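Local coordinates for hexapeptide transferase family protein (PDB 3IXC) that binds magnesium between subunits of a left-handed beta-helix trimer of the gamma-carbonic anhydrase-like family and may act as a transferase, at residues G78-D83 with F101-H106. Sequence-based numbering, arbitrary orientation. Where two conformers were deposited one is given.
Sequences GTNIQD and FVTIGH. With MG (magnesium ion), chain B.
Thr79 to Asp83 and Val102 to His106 lie on successive coils of the left-handed beta-helix, parallel rungs on one wall of the prism that end at an intersubunit metal site. Three backbone bonds zip the strands together: Asn80 N to Val102 O, Ile104 N to Asn80 O and Gln82 N to Ile104 O. The Thr79 hydroxyl continues the ladder from a side chain, OG1 accepting Val102 N at 2.9 Å while also bonding to Gly99 O, just ahead of Phe101 on the same coil as Val102. Inside the prism, Ile81 CG1 lies 3.8 Å from Ile104 CD1, and both isoleucines pack on Ile98.

The other face of the wall carries a chain of polar side chains facing helix 170-188, where Tyr183 touches Asn80 and Gln82. Asn80 CG sits between its own N and carbonyl carbon (chi1 63°), which swings the amide across to the next rung; ND2 reaches Thr103 OG1 at 3.2 Å in a nearly straight bond, and that hydroxyl also bonds to Ser179. Asn80 OD1 accepts Gln82 NE2 at 3.0 Å, fixing which way the Gln82 amide is turned. Its OE1 is thereby placed 3.2 Å above the centre of the His106 ring, with amide and ring planes 68° apart, and takes hydrogen bonds from two waters.

His106 NE2 binds magnesium at 2.4 Å; one of those waters is also a ligand, and His88 and His111 of a neighbouring subunit complete the observed set. On the ring's other nitrogen, ND1 donates in the plane of its own ring, to the anti side of Asp83 OD2 and somewhat out of the carboxylate plane, at 2.8 Å though bent to 136°. Arg67 of that neighbour forms a salt bridge to the same oxygen. The carboxylate thus orients the imidazole with NE2 facing the metal and probably makes it a more electron-rich ligand, an effect the arginine may temper.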
loop_
_atom_site.group_PDB
_atom_site.type_symbol
_atom_site.label_atom_id
_atom_site.label_comp_id
_atom_site.label_asym_id
_atom_site.label_seq_id
_atom_site.Cartn_x
_atom_site.Cartn_y
_atom_site.Cartn_z
ATOM N N GLY A 78 -12.854 9.061 -17.702
ATOM C CA GLY A 78 -13.731 8.123 -16.997
ATOM C C GLY A 78 -13.014 7.013 -16.251
ATOM O O GLY A 78 -13.631 6.021 -15.877
ATOM N N THR A 79 -11.712 7.187 -16.038
ATOM C CA THR A 79 -10.903 6.186 -15.346
ATOM C C THR A 79 -10.797 6.481 -13.858
ATOM O O THR A 79 -10.629 7.640 -13.458
ATOM C CB THR A 79 -9.519 6.079 -16.021
ATOM O OG1 THR A 79 -9.685 5.392 -17.271
ATOM C CG2 THR A 79 -8.488 5.324 -15.155
ATOM N N ASN A 80 -10.895 5.430 -13.045
ATOM C CA ASN A 80 -10.671 5.561 -11.604
ATOM C C ASN A 80 -9.371 4.874 -11.196
ATOM O O ASN A 80 -9.059 3.766 -11.658
ATOM C CB ASN A 80 -11.874 5.049 -10.792
ATOM C CG ASN A 80 -12.142 3.566 -11.000
ATOM O OD1 ASN A 80 -11.598 2.722 -10.291
ATOM N ND2 ASN A 80 -12.986 3.246 -11.972
ATOM N N ILE A 81 -8.581 5.566 -10.380
ATOM C CA ILE A 81 -7.375 4.981 -9.803
ATOM C C ILE A 81 -7.549 5.052 -8.295
ATOM O O ILE A 81 -7.459 6.127 -7.691
ATOM C CB ILE A 81 -6.107 5.713 -10.270
ATOM C CG1 ILE A 81 -6.066 5.764 -11.804
ATOM C CG2 ILE A 81 -4.861 5.017 -9.694
ATOM C CD1 ILE A 81 -4.833 6.452 -12.396
ATOM N N GLN A 82 -7.815 3.899 -7.700
ATOM C CA GLN A 82 -8.317 3.849 -6.327
ATOM C C GLN A 82 -7.214 4.010 -5.274
ATOM O O GLN A 82 -6.020 4.109 -5.604
ATOM C CB GLN A 82 -9.129 2.573 -6.120
ATOM C CG GLN A 82 -10.419 2.573 -6.929
ATOM C CD GLN A 82 -11.125 1.245 -6.882
ATOM O OE1 GLN A 82 -11.023 0.507 -5.893
ATOM N NE2 GLN A 82 -11.860 0.920 -7.953
ATOM N N ASP A 83 -7.649 4.057 -4.021
ATOM C CA ASP A 83 -6.878 4.606 -2.905
ATOM C C ASP A 83 -5.534 3.938 -2.702
ATOM O O ASP A 83 -5.422 2.711 -2.785
ATOM C CB ASP A 83 -7.692 4.514 -1.611
ATOM C CG ASP A 83 -9.168 4.764 -1.846
ATOM O OD1 ASP A 83 -9.670 5.841 -1.452
ATOM O OD2 ASP A 83 -9.816 3.881 -2.459
ATOM N N PHE A 101 -12.188 4.724 -19.169
ATOM C CA PHE A 101 -13.101 3.837 -18.428
ATOM C C PHE A 101 -12.395 2.617 -17.845
ATOM O O PHE A 101 -12.936 1.510 -17.832
ATOM C CB PHE A 101 -14.314 3.468 -19.305
ATOM C CG PHE A 101 -15.022 4.668 -19.853
ATOM C CD1 PHE A 101 -15.755 5.505 -19.011
ATOM C CD2 PHE A 101 -14.929 4.985 -21.204
ATOM C CE1 PHE A 101 -16.400 6.640 -19.516
ATOM C CE2 PHE A 101 -15.565 6.111 -21.715
ATOM C CZ PHE A 101 -16.305 6.936 -20.872
ATOM N N VAL A 102 -11.175 2.852 -17.361
ATOM C CA VAL A 102 -10.357 1.826 -16.720
ATOM C C VAL A 102 -10.628 1.872 -15.216
ATOM O O VAL A 102 -10.830 2.951 -14.644
ATOM C CB VAL A 102 -8.849 2.076 -16.991
ATOM C CG1 VAL A 102 -7.963 1.208 -16.085
ATOM C CG2 VAL A 102 -8.515 1.792 -18.455
ATOM N N THR A 103 -10.650 0.697 -14.586
ATOM C CA THR A 103 -10.762 0.597 -13.133
ATOM C C THR A 103 -9.454 0.040 -12.589
ATOM O O THR A 103 -9.031 -1.060 -12.988
ATOM C CB THR A 103 -11.938 -0.318 -12.716
ATOM O OG1 THR A 103 -13.187 0.300 -13.076
ATOM C CG2 THR A 103 -11.939 -0.555 -11.190
ATOM N N ILE A 104 -8.806 0.819 -11.715
ATOM C CA ILE A 104 -7.629 0.344 -10.995
ATOM C C ILE A 104 -7.970 0.305 -9.510
ATOM O O ILE A 104 -8.274 1.325 -8.897
ATOM C CB ILE A 104 -6.376 1.211 -11.278
ATOM C CG1 ILE A 104 -5.993 1.091 -12.755
ATOM C CG2 ILE A 104 -5.192 0.782 -10.379
ATOM C CD1 ILE A 104 -5.447 2.366 -13.363
ATOM N N GLY A 105 -7.945 -0.907 -8.954
ATOM C CA GLY A 105 -8.332 -1.127 -7.565
ATOM C C GLY A 105 -7.384 -0.533 -6.532
ATOM O O GLY A 105 -6.321 0.007 -6.869
ATOM N N HIS A 106 -7.772 -0.634 -5.263
ATOM C CA HIS A 106 -6.974 -0.018 -4.187
ATOM C C HIS A 106 -5.576 -0.604 -4.151
ATOM O O HIS A 106 -5.387 -1.799 -4.413
ATOM C CB HIS A 106 -7.590 -0.257 -2.805
ATOM C CG HIS A 106 -9.079 -0.124 -2.766
ATOM N ND1 HIS A 106 -9.718 1.096 -2.683
ATOM C CD2 HIS A 106 -10.057 -1.063 -2.781
ATOM C CE1 HIS A 106 -11.025 0.903 -2.657
ATOM N NE2 HIS A 106 -11.259 -0.397 -2.719
HETATM MG MG MG B . -13.521 -0.734 -3.267
HETATM O O HOH W 1 -10.882 -2.183 -5.689
HETATM O O HOH W 2 -13.997 -0.017 -5.040
#